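Local coordinates for protein FI20010p1 (Drosophila melanogaster, PDB 7CFB) that probably takes part in assembling the piRNA amplification complex in piRNA-guided gene silencing, through tudor domains such as the extended one seen here in its apo state, at residues S72-I76 / L152-A156; R75-V79 / L145-I149; I108-T113 / A125-F130; S118-Y123 / H135-N139. All coordinates share one frame. Residues are numbered along the deposited sequence.

Contact 1: S72-I76 / L152-A156; sequences SSDRI and LPAQA
In an extended Tudor domain, the Tudor core is joined to a five-stranded, OB-fold (SN-like) barrel, and here the start of helix 74-80 packs on the chain returning to strand 157-161. The segment 72-76 passes from a 3-10 turn into the helix, whereas 152-156 is irregular, extended through Leu152, Pro153 and Ala154. Backbones come closest at Ser73 and Leu152, with CA atoms 7.2 Å apart. Ser72 offers its carbonyl edge, Ser72 O lying 3.9 Å from Leu152 CD2. Ser73 occupies the N-cap position without a side-chain capping bond: its OG bonds to Asp70 O, while Ile76 N makes a weak hydrogen bond to Ser73 O (2.9 Å). Ser73 CB still packs 3.8 Å from Gln155 NE2. Arg75 contributes only aliphatic packing, CB to Leu152 CD1 at 4.3 Å, as its guanidinium turns away to Asp148. Ile76, chi1 m and chi2 t, points toward the loop; its CG1 meets Leu152 CD1 at 3.8 Å, branched apolar chains filling the buried side. Leu152 is mt. Gln155, with chi1 and chi2 both m, suits a place needing both donor and acceptor: OE1 takes Trp69 N, and NE2 bends back to Pro153 O in a weak 3.3 Å hydrogen bond.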
loop_
_atom_site.group_PDB
_atom_site.type_symbol
_atom_site.label_atom_id
_atom_site.label_comp_id
_atom_site.label_asym_id
_atom_site.label_seq_id
_atom_site.Cartn_x
_atom_site.Cartn_y
_atom_site.Cartn_z
ATOM N N SER A 72 11.434 -8.732 -7.954
ATOM C CA SER A 72 10.815 -7.942 -9.046
ATOM C C SER A 72 10.253 -6.592 -8.572
ATOM O O SER A 72 10.067 -5.743 -9.398
ATOM C CB SER A 72 9.803 -8.746 -9.788
ATOM O OG SER A 72 8.628 -8.931 -9.040
ATOM N N SER A 73 9.983 -6.434 -7.279
ATOM C CA SER A 73 9.495 -5.193 -6.631
ATOM C C SER A 73 10.674 -4.321 -6.175
ATOM O O SER A 73 10.430 -3.298 -5.576
ATOM C CB SER A 73 8.610 -5.536 -5.473
ATOM O OG SER A 73 9.349 -6.010 -4.383
ATOM N N ASP A 74 11.899 -4.670 -6.550
ATOM C CA ASP A 74 13.099 -3.967 -6.041
ATOM C C ASP A 74 13.041 -2.461 -6.310
ATOM O O ASP A 74 13.388 -1.733 -5.412
ATOM C CB ASP A 74 14.379 -4.580 -6.605
ATOM C CG ASP A 74 15.637 -4.053 -5.949
ATOM O OD1 ASP A 74 15.939 -4.500 -4.864
ATOM O OD2 ASP A 74 16.265 -3.163 -6.523
ATOM N N ARG A 75 12.555 -2.028 -7.456
ATOM C CA ARG A 75 12.508 -0.574 -7.743
ATOM C C ARG A 75 11.595 0.148 -6.744
ATOM O O ARG A 75 11.917 1.260 -6.399
ATOM C CB ARG A 75 12.164 -0.309 -9.199
ATOM C CG ARG A 75 13.224 -0.813 -10.161
ATOM C CD ARG A 75 14.210 0.257 -10.547
ATOM N NE ARG A 75 13.659 1.219 -11.455
ATOM C CZ ARG A 75 14.245 2.349 -11.743
ATOM N NH1 ARG A 75 15.380 2.643 -11.157
ATOM N NH2 ARG A 75 13.707 3.180 -12.599
ATOM N N ILE A 76 10.476 -0.467 -6.361
ATOM C CA ILE A 76 9.555 0.143 -5.368
ATOM C C ILE A 76 10.305 0.251 -4.048
ATOM O O ILE A 76 10.243 1.281 -3.442
ATOM C CB ILE A 76 8.272 -0.679 -5.201
ATOM C CG1 ILE A 76 7.535 -0.889 -6.522
ATOM C CG2 ILE A 76 7.394 -0.072 -4.125
ATOM C CD1 ILE A 76 6.602 -2.059 -6.503
ATOM N N LEU A 152 4.542 -1.234 -12.128
ATOM C CA LEU A 152 4.704 -2.464 -11.326
ATOM C C LEU A 152 3.416 -2.830 -10.580
ATOM O O LEU A 152 2.715 -1.953 -10.170
ATOM C CB LEU A 152 5.885 -2.298 -10.381
ATOM C CG LEU A 152 7.246 -2.389 -11.054
ATOM C CD1 LEU A 152 8.333 -1.959 -10.097
ATOM C CD2 LEU A 152 7.508 -3.791 -11.561
ATOM N N PRO A 153 3.108 -4.119 -10.362
ATOM C CA PRO A 153 1.893 -4.517 -9.664
ATOM C C PRO A 153 1.808 -4.056 -8.201
ATOM O O PRO A 153 2.778 -3.993 -7.542
ATOM C CB PRO A 153 1.950 -6.042 -9.680
ATOM C CG PRO A 153 2.872 -6.362 -10.806
ATOM C CD PRO A 153 3.891 -5.251 -10.800
ATOM N N ALA A 154 0.603 -3.746 -7.760
ATOM C CA ALA A 154 0.387 -3.332 -6.369
ATOM C C ALA A 154 0.787 -4.509 -5.503
ATOM O O ALA A 154 0.354 -5.581 -5.768
ATOM C CB ALA A 154 -1.058 -2.977 -6.168
ATOM N N GLN A 155 1.604 -4.261 -4.510
ATOM C CA GLN A 155 2.078 -5.310 -3.592
ATOM C C GLN A 155 0.956 -5.857 -2.709
ATOM O O GLN A 155 0.966 -7.025 -2.434
ATOM C CB GLN A 155 3.265 -4.794 -2.788
ATOM C CG GLN A 155 4.467 -4.501 -3.669
ATOM C CD GLN A 155 4.932 -5.756 -4.351
ATOM O OE1 GLN A 155 5.365 -6.683 -3.715
ATOM N NE2 GLN A 155 4.829 -5.796 -5.654
ATOM N N ALA A 156 0.045 -4.999 -2.277
ATOM C CA ALA A 156 -0.955 -5.420 -1.278
ATOM C C ALA A 156 -2.122 -6.193 -1.886
ATOM O O ALA A 156 -2.889 -5.626 -2.607
ATOM C CB ALA A 156 -1.397 -4.244 -0.467
#

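Contact 2: R75-V79 / L145-I149; sequences RIKKV and LPDDI
Ile149 (chi1 m) forms the apolar centre between two helices. Its CD1 lies 3.7 Å from Val79 CG2 and 3.5 Å from Arg75 CB, and its CG2 lies 4.1 Å from Ile76 CG1. Branched chains suit this tight space, where Val79 (chi1 t) also reaches Leu145, CG2 to CD2 at 4.3 Å. Residues 75-79 are regular helix. The other segment arrives extended through Leu145 and Pro146 and turns helical at Asp147. Proline suits the N-cap: an amide there would find no carbonyl within the helix, and its phi of -65° fits the extended approach. A weak 2.8 Å hydrogen bond from Ile149 N to Pro146 O starts the turn. CA atoms pair Arg75 with Ile149 (6.2 Å) and Val79 with Leu145 (8.7 Å). Helix 74-80 leads from the first two strands of the extended Tudor domain's SN-like barrel into the Tudor sheet, and short helix 147-150 leads back out; this contact joins the two linkers. Farther out, the Arg75 guanidinium has Ile149 CD1 over one face and NH2 3.8 Å from Pro146 CG. At the exposed edge, Asp148 (chi1 p) closes a two-pronged salt bridge: Arg75 NE to Asp148 OD2 at 2.8 Å, Arg75 NH2 to Asp148 OD1 at 2.9 Å.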
loop_
_atom_site.group_PDB
_atom_site.type_symbol
_atom_site.label_atom_id
_atom_site.label_comp_id
_atom_site.label_asym_id
_atom_site.label_seq_id
_atom_site.Cartn_x
_atom_site.Cartn_y
_atom_site.Cartn_z
ATOM N N ARG A 75 12.555 -2.028 -7.456
ATOM C CA ARG A 75 12.508 -0.574 -7.743
ATOM C C ARG A 75 11.595 0.148 -6.744
ATOM O O ARG A 75 11.917 1.260 -6.399
ATOM C CB ARG A 75 12.164 -0.309 -9.199
ATOM C CG ARG A 75 13.224 -0.813 -10.161
ATOM C CD ARG A 75 14.210 0.257 -10.547
ATOM N NE ARG A 75 13.659 1.219 -11.455
ATOM C CZ ARG A 75 14.245 2.349 -11.743
ATOM N NH1 ARG A 75 15.380 2.643 -11.157
ATOM N NH2 ARG A 75 13.707 3.180 -12.599
ATOM N N ILE A 76 10.476 -0.467 -6.361
ATOM C CA ILE A 76 9.555 0.143 -5.368
ATOM C C ILE A 76 10.305 0.251 -4.048
ATOM O O ILE A 76 10.243 1.281 -3.442
ATOM C CB ILE A 76 8.272 -0.679 -5.201
ATOM C CG1 ILE A 76 7.535 -0.889 -6.522
ATOM C CG2 ILE A 76 7.394 -0.072 -4.125
ATOM C CD1 ILE A 76 6.602 -2.059 -6.503
ATOM N N LYS A 77 11.047 -0.785 -3.689
ATOM C CA LYS A 77 11.816 -0.785 -2.425
ATOM C C LYS A 77 12.833 0.359 -2.445
ATOM O O LYS A 77 12.952 1.032 -1.468
ATOM C CB LYS A 77 12.503 -2.133 -2.247
ATOM C CG LYS A 77 11.585 -3.341 -2.209
ATOM C CD LYS A 77 12.293 -4.571 -1.740
ATOM C CE LYS A 77 12.029 -5.800 -2.577
ATOM N NZ LYS A 77 12.378 -7.041 -1.859
ATOM N N LYS A 78 13.497 0.571 -3.574
ATOM C CA LYS A 78 14.495 1.655 -3.708
ATOM C C LYS A 78 13.822 3.014 -3.527
ATOM O O LYS A 78 14.412 3.853 -2.906
ATOM C CB LYS A 78 15.207 1.571 -5.052
ATOM C CG LYS A 78 16.345 0.582 -5.141
ATOM C CD LYS A 78 17.089 0.753 -6.441
ATOM C CE LYS A 78 17.941 -0.425 -6.856
ATOM N NZ LYS A 78 18.552 -1.117 -5.702
ATOM N N VAL A 79 12.647 3.220 -4.102
ATOM C CA VAL A 79 11.910 4.502 -3.919
ATOM C C VAL A 79 11.514 4.653 -2.450
ATOM O O VAL A 79 11.672 5.708 -1.908
ATOM C CB VAL A 79 10.662 4.561 -4.804
ATOM C CG1 VAL A 79 9.691 5.632 -4.341
ATOM C CG2 VAL A 79 11.027 4.754 -6.252
ATOM N N LEU A 145 6.533 8.962 -10.576
ATOM C CA LEU A 145 7.393 7.777 -10.578
ATOM C C LEU A 145 7.897 7.574 -11.996
ATOM O O LEU A 145 7.211 7.918 -12.900
ATOM C CB LEU A 145 6.570 6.559 -10.195
ATOM C CG LEU A 145 6.146 6.459 -8.744
ATOM C CD1 LEU A 145 5.011 5.477 -8.640
ATOM C CD2 LEU A 145 7.299 6.025 -7.888
ATOM N N PRO A 146 9.088 7.000 -12.196
ATOM C CA PRO A 146 9.519 6.615 -13.515
ATOM C C PRO A 146 8.549 5.511 -13.969
ATOM O O PRO A 146 8.195 4.661 -13.211
ATOM C CB PRO A 146 10.950 6.121 -13.331
ATOM C CG PRO A 146 11.058 5.848 -11.878
ATOM C CD PRO A 146 10.108 6.801 -11.203
ATOM N N ASP A 147 8.318 5.452 -15.265
ATOM C CA ASP A 147 7.291 4.582 -15.870
ATOM C C ASP A 147 7.424 3.119 -15.453
ATOM O O ASP A 147 6.408 2.523 -15.207
ATOM C CB ASP A 147 7.322 4.743 -17.378
ATOM C CG ASP A 147 6.109 4.166 -18.055
ATOM O OD1 ASP A 147 5.136 4.875 -18.202
ATOM O OD2 ASP A 147 6.185 3.029 -18.429
ATOM N N ASP A 148 8.623 2.582 -15.337
ATOM C CA ASP A 148 8.743 1.173 -14.921
ATOM C C ASP A 148 8.168 0.988 -13.515
ATOM O O ASP A 148 7.507 0.006 -13.306
ATOM C CB ASP A 148 10.172 0.660 -15.094
ATOM C CG ASP A 148 11.176 1.232 -14.120
ATOM O OD1 ASP A 148 11.365 2.424 -14.142
ATOM O OD2 ASP A 148 11.667 0.495 -13.316
ATOM N N ILE A 149 8.439 1.901 -12.591
ATOM C CA ILE A 149 7.955 1.781 -11.191
ATOM C C ILE A 149 6.444 1.968 -11.166
ATOM O O ILE A 149 5.776 1.250 -10.499
ATOM C CB ILE A 149 8.708 2.764 -10.286
ATOM C CG1 ILE A 149 10.196 2.749 -10.625
ATOM C CG2 ILE A 149 8.447 2.432 -8.832
ATOM C CD1 ILE A 149 11.103 2.971 -9.481
#

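Contact 3: I108-T113 / A125-F130; sequences IITRIT and AYLIDF
Strands 108-113 and 125-127 run antiparallel (148°, axes 4.8 Å apart at closest). Thr113 and Tyr126 form a hydrogen-bonded pair: Thr113 N gives to Tyr126 O at 3.1 Å and Tyr126 N to Thr113 O at 2.9 Å. Then segment 125-130 turns off, Ile128 and Asp129 taking helical backbone angles and Phe130 N bonding to Leu127 O (3.1 Å). Water 1 fills the gap, donating to Arg111 O (2.7 Å), accepting from Asp129 N (2.9 Å) and bonding Thr110 OG1 (2.8 Å). Water 2 accepts from Arg111 N (3.0 Å) and donates to Asp129 OD2 (2.7 Å). This hairpin belongs to the antiparallel sheet of the Tudor core. Arginine suits its buried place because every arm is used: Arg111 NE meets Asp129 OD2 at 2.8 Å and NH2 meets Asp129 OD1 at 2.9 Å, a salt bridge, while NH1 and NH2 also serve Leu152 O and Pro153 O. Asp129 OD1 also takes Gln155 N, and Thr113 OG1 bonds Asp97 O. Ile128 CD1 covers one guanidinium face.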
loop_
_atom_site.group_PDB
_atom_site.type_symbol
_atom_site.label_atom_id
_atom_site.label_comp_id
_atom_site.label_asym_id
_atom_site.label_seq_id
_atom_site.Cartn_x
_atom_site.Cartn_y
_atom_site.Cartn_z
ATOM N N ILE A 108 9.965 8.014 4.399
ATOM C CA ILE A 108 9.777 6.945 3.378
ATOM C C ILE A 108 8.867 7.476 2.279
ATOM O O ILE A 108 8.162 8.410 2.517
ATOM C CB ILE A 108 9.261 5.622 3.955
ATOM C CG1 ILE A 108 7.779 5.674 4.302
ATOM C CG2 ILE A 108 10.109 5.139 5.104
ATOM C CD1 ILE A 108 7.134 4.334 4.284
ATOM N N ILE A 109 8.984 6.929 1.083
ATOM C CA ILE A 109 8.132 7.369 -0.047
ATOM C C ILE A 109 7.368 6.149 -0.558
ATOM O O ILE A 109 7.993 5.195 -0.982
ATOM C CB ILE A 109 8.980 8.045 -1.122
ATOM C CG1 ILE A 109 9.608 9.338 -0.607
ATOM C CG2 ILE A 109 8.180 8.257 -2.376
ATOM C CD1 ILE A 109 10.449 10.030 -1.625
ATOM N N THR A 110 6.049 6.245 -0.578
ATOM C CA THR A 110 5.214 5.084 -0.958
ATOM C C THR A 110 4.310 5.402 -2.148
ATOM O O THR A 110 3.970 6.540 -2.312
ATOM C CB THR A 110 4.413 4.632 0.256
ATOM O OG1 THR A 110 3.948 3.304 0.067
ATOM C CG2 THR A 110 3.270 5.559 0.575
ATOM N N ARG A 111 3.930 4.369 -2.894
ATOM C CA ARG A 111 3.055 4.484 -4.087
ATOM C C ARG A 111 1.630 4.759 -3.624
ATOM O O ARG A 111 1.225 4.195 -2.656
ATOM C CB ARG A 111 3.199 3.290 -5.031
ATOM C CG ARG A 111 4.616 3.037 -5.503
ATOM C CD ARG A 111 4.663 2.195 -6.746
ATOM N NE ARG A 111 4.160 0.877 -6.459
ATOM C CZ ARG A 111 3.730 0.024 -7.349
ATOM N NH1 ARG A 111 3.733 0.322 -8.623
ATOM N NH2 ARG A 111 3.276 -1.130 -6.954
ATOM N N ILE A 112 0.944 5.612 -4.344
ATOM C CA ILE A 112 -0.400 6.084 -3.958
ATOM C C ILE A 112 -1.223 6.347 -5.210
ATOM O O ILE A 112 -0.652 6.614 -6.236
ATOM C CB ILE A 112 -0.226 7.375 -3.134
ATOM C CG1 ILE A 112 -1.512 7.865 -2.466
ATOM C CG2 ILE A 112 0.480 8.453 -3.929
ATOM C CD1 ILE A 112 -1.396 9.148 -1.727
ATOM N N THR A 113 -2.528 6.257 -5.073
ATOM C CA THR A 113 -3.461 6.661 -6.127
ATOM C C THR A 113 -4.608 7.438 -5.468
ATOM O O THR A 113 -4.963 7.096 -4.371
ATOM C CB THR A 113 -3.925 5.460 -6.942
ATOM O OG1 THR A 113 -4.699 6.063 -7.961
ATOM C CG2 THR A 113 -4.747 4.478 -6.145
ATOM N N ALA A 125 -7.573 8.485 -0.773
ATOM C CA ALA A 125 -6.401 7.927 -1.462
ATOM C C ALA A 125 -6.114 6.510 -0.988
ATOM O O ALA A 125 -6.454 6.182 0.114
ATOM C CB ALA A 125 -5.224 8.824 -1.223
ATOM N N TYR A 126 -5.474 5.734 -1.839
ATOM C CA TYR A 126 -5.127 4.339 -1.517
ATOM C C TYR A 126 -3.619 4.112 -1.630
ATOM O O TYR A 126 -3.041 4.399 -2.618
ATOM C CB TYR A 126 -5.919 3.411 -2.430
ATOM C CG TYR A 126 -5.699 1.941 -2.216
ATOM C CD1 TYR A 126 -5.826 1.386 -0.966
ATOM C CD2 TYR A 126 -5.361 1.110 -3.256
ATOM C CE1 TYR A 126 -5.650 0.042 -0.747
ATOM C CE2 TYR A 126 -5.152 -0.236 -3.052
ATOM C CZ TYR A 126 -5.303 -0.776 -1.794
ATOM O OH TYR A 126 -5.121 -2.088 -1.554
ATOM N N LEU A 127 -3.047 3.550 -0.590
ATOM C CA LEU A 127 -1.616 3.190 -0.585
ATOM C C LEU A 127 -1.564 1.767 -1.130
ATOM O O LEU A 127 -1.732 0.844 -0.388
ATOM C CB LEU A 127 -1.087 3.321 0.841
ATOM C CG LEU A 127 -1.260 4.689 1.483
ATOM C CD1 LEU A 127 -0.385 4.831 2.688
ATOM C CD2 LEU A 127 -0.940 5.786 0.508
ATOM N N ILE A 128 -1.281 1.662 -2.418
ATOM C CA ILE A 128 -1.369 0.393 -3.192
ATOM C C ILE A 128 -0.450 -0.688 -2.630
ATOM O O ILE A 128 -0.793 -1.823 -2.750
ATOM C CB ILE A 128 -1.225 0.625 -4.708
ATOM C CG1 ILE A 128 0.199 0.970 -5.129
ATOM C CG2 ILE A 128 -2.227 1.645 -5.200
ATOM C CD1 ILE A 128 0.397 1.087 -6.597
ATOM N N ASP A 129 0.718 -0.328 -2.133
ATOM C CA ASP A 129 1.672 -1.328 -1.607
ATOM C C ASP A 129 1.370 -1.728 -0.165
ATOM O O ASP A 129 1.844 -2.767 0.211
ATOM C CB ASP A 129 3.113 -0.906 -1.886
ATOM C CG ASP A 129 3.375 -0.696 -3.359
ATOM O OD1 ASP A 129 2.823 -1.418 -4.131
ATOM O OD2 ASP A 129 4.063 0.215 -3.689
ATOM N N PHE A 130 0.651 -0.901 0.592
ATOM C CA PHE A 130 0.337 -1.188 2.017
ATOM C C PHE A 130 -1.107 -1.644 2.245
ATOM O O PHE A 130 -1.377 -2.147 3.290
ATOM C CB PHE A 130 0.567 0.037 2.893
ATOM C CG PHE A 130 1.954 0.615 2.884
ATOM C CD1 PHE A 130 3.015 -0.067 2.329
ATOM C CD2 PHE A 130 2.198 1.857 3.430
ATOM C CE1 PHE A 130 4.282 0.484 2.310
ATOM C CE2 PHE A 130 3.470 2.399 3.434
ATOM C CZ PHE A 130 4.511 1.706 2.877
HETATM O O HOH W 1 1.662 2.102 -0.948
HETATM O O HOH W 2 5.321 1.846 -1.938
#

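Contact 4: S118-Y123 / H135-N139; sequences SAGGGY and HFDGN
At the edge of the Tudor sheet, strands 123-127 and 132-136 form a beta hairpin, on which the glycine-rich loop 118-122 of the preceding hairpin leans. Two backbone bonds define its end: Tyr123 N to Phe136 O and Phe136 N to Tyr123 O, both 2.8 Å, with CA atoms 5.0 Å apart. A type I turn spans Ser118 to Gly121 (Gly121 N to Ser118 O 3.1 Å), and Ser118 N bonds to Gly122 O (2.8 Å). Glycine is needed at Gly121 (phi/psi 109/148) and Gly122 (84/-161), where a CB would jam against the preceding carbonyl; at Gly122 it would also strike His135 and Phe136 O. Gly138, at 102/2, likewise calls for glycine as segment 135-139 turns. Among polar edges, His135 (chi1 t) swings its ring to the loop, CE1 3.1 Å from Gly121 O. In apolar packing, Tyr123 (chi1 m) and Phe136 (chi1 t) share one sheet face, CD1 to CD1 at 3.9 Å. Phe136 extends this packing to Ile112 and Ile114 of strand 108-117.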
loop_
_atom_site.group_PDB
_atom_site.type_symbol
_atom_site.label_atom_id
_atom_site.label_comp_id
_atom_site.label_asym_id
_atom_site.label_seq_id
_atom_site.Cartn_x
_atom_site.Cartn_y
_atom_site.Cartn_z
ATOM N N SER A 118 -13.002 14.480 -1.821
ATOM C CA SER A 118 -13.709 14.497 -0.531
ATOM C C SER A 118 -14.570 15.763 -0.465
ATOM O O SER A 118 -14.077 16.823 -0.781
ATOM C CB SER A 118 -12.742 14.434 0.585
ATOM O OG SER A 118 -12.185 13.158 0.708
ATOM N N ALA A 119 -15.812 15.607 -0.032
ATOM C CA ALA A 119 -16.794 16.699 0.081
ATOM C C ALA A 119 -16.296 17.779 1.035
ATOM O O ALA A 119 -16.422 18.916 0.723
ATOM C CB ALA A 119 -18.076 16.121 0.601
ATOM N N GLY A 120 -15.679 17.400 2.134
ATOM C CA GLY A 120 -15.236 18.405 3.106
ATOM C C GLY A 120 -13.884 18.974 2.752
ATOM O O GLY A 120 -13.350 19.687 3.538
ATOM N N GLY A 121 -13.360 18.626 1.593
ATOM C CA GLY A 121 -12.028 19.041 1.211
ATOM C C GLY A 121 -11.062 17.869 1.231
ATOM O O GLY A 121 -11.194 16.929 2.025
ATOM N N GLY A 122 -10.077 17.923 0.343
ATOM C CA GLY A 122 -9.134 16.833 0.237
ATOM C C GLY A 122 -9.660 15.709 -0.638
ATOM O O GLY A 122 -10.580 15.877 -1.447
ATOM N N TYR A 123 -9.057 14.534 -0.463
ATOM C CA TYR A 123 -9.317 13.399 -1.336
ATOM C C TYR A 123 -9.235 12.108 -0.537
ATOM O O TYR A 123 -8.645 12.056 0.544
ATOM C CB TYR A 123 -8.321 13.345 -2.504
ATOM C CG TYR A 123 -8.139 14.662 -3.220
ATOM C CD1 TYR A 123 -7.212 15.598 -2.772
ATOM C CD2 TYR A 123 -8.896 14.974 -4.340
ATOM C CE1 TYR A 123 -7.050 16.807 -3.419
ATOM C CE2 TYR A 123 -8.738 16.180 -4.997
ATOM C CZ TYR A 123 -7.812 17.092 -4.532
ATOM O OH TYR A 123 -7.652 18.294 -5.181
ATOM N N HIS A 135 -6.862 9.618 4.092
ATOM C CA HIS A 135 -7.358 10.911 3.594
ATOM C C HIS A 135 -6.156 11.724 3.110
ATOM O O HIS A 135 -5.160 11.743 3.786
ATOM C CB HIS A 135 -8.161 11.628 4.667
ATOM C CG HIS A 135 -8.710 12.903 4.160
ATOM N ND1 HIS A 135 -9.715 12.947 3.259
ATOM C CD2 HIS A 135 -8.365 14.171 4.391
ATOM C CE1 HIS A 135 -9.981 14.184 2.974
ATOM N NE2 HIS A 135 -9.180 14.936 3.649
ATOM N N PHE A 136 -6.270 12.345 1.956
ATOM C CA PHE A 136 -5.164 13.134 1.390
ATOM C C PHE A 136 -5.617 14.589 1.342
ATOM O O PHE A 136 -6.467 14.926 0.533
ATOM C CB PHE A 136 -4.816 12.543 0.028
ATOM C CG PHE A 136 -3.644 13.128 -0.705
ATOM C CD1 PHE A 136 -3.809 14.187 -1.567
ATOM C CD2 PHE A 136 -2.394 12.563 -0.602
ATOM C CE1 PHE A 136 -2.735 14.693 -2.274
ATOM C CE2 PHE A 136 -1.324 13.076 -1.302
ATOM C CZ PHE A 136 -1.496 14.139 -2.138
ATOM N N ASP A 137 -4.990 15.412 2.164
ATOM C CA ASP A 137 -5.321 16.847 2.313
ATOM C C ASP A 137 -5.067 17.630 1.036
ATOM O O ASP A 137 -5.806 18.515 0.780
ATOM C CB ASP A 137 -4.529 17.481 3.434
ATOM C CG ASP A 137 -5.102 17.124 4.769
ATOM O OD1 ASP A 137 -6.271 16.854 4.810
ATOM O OD2 ASP A 137 -4.373 17.111 5.710
ATOM N N GLY A 138 -4.028 17.289 0.295
ATOM C CA GLY A 138 -3.629 18.027 -0.911
ATOM C C GLY A 138 -2.448 18.935 -0.641
ATOM O O GLY A 138 -2.060 19.650 -1.517
ATOM N N ASN A 139 -1.925 18.920 0.571
ATOM C CA ASN A 139 -0.740 19.722 0.946
ATOM C C ASN A 139 0.480 18.803 1.012
ATOM O O ASN A 139 1.531 19.269 1.335
ATOM C CB ASN A 139 -0.946 20.353 2.323
ATOM C CG ASN A 139 -1.128 19.294 3.378
ATOM O OD1 ASN A 139 -1.331 18.148 3.058
ATOM N ND2 ASN A 139 -1.047 19.650 4.637
#

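Overall arrangement
Contacts 1 and 2 share Arg75 and Ile76 of helix 74-80 and lie about 8 Å apart between centres, at the linkers that carry the chain from the SN-like barrel into the Tudor core and back. Contact 3, its centre about 11 and 12 Å from theirs, is enclosed by both in sequence; the carbonyls of Leu152 and Pro153 reach Arg111, so linkers and Tudor sheet are bonded directly. Contact 4 has its centre about 16 Å from that of contact 3 in the same six-stranded sheet, with alternating segments and Phe136 packing on Ile112 and Ala125, but about 26 Å from that of contact 1. Together they trace the Tudor core from its interface to its far edge.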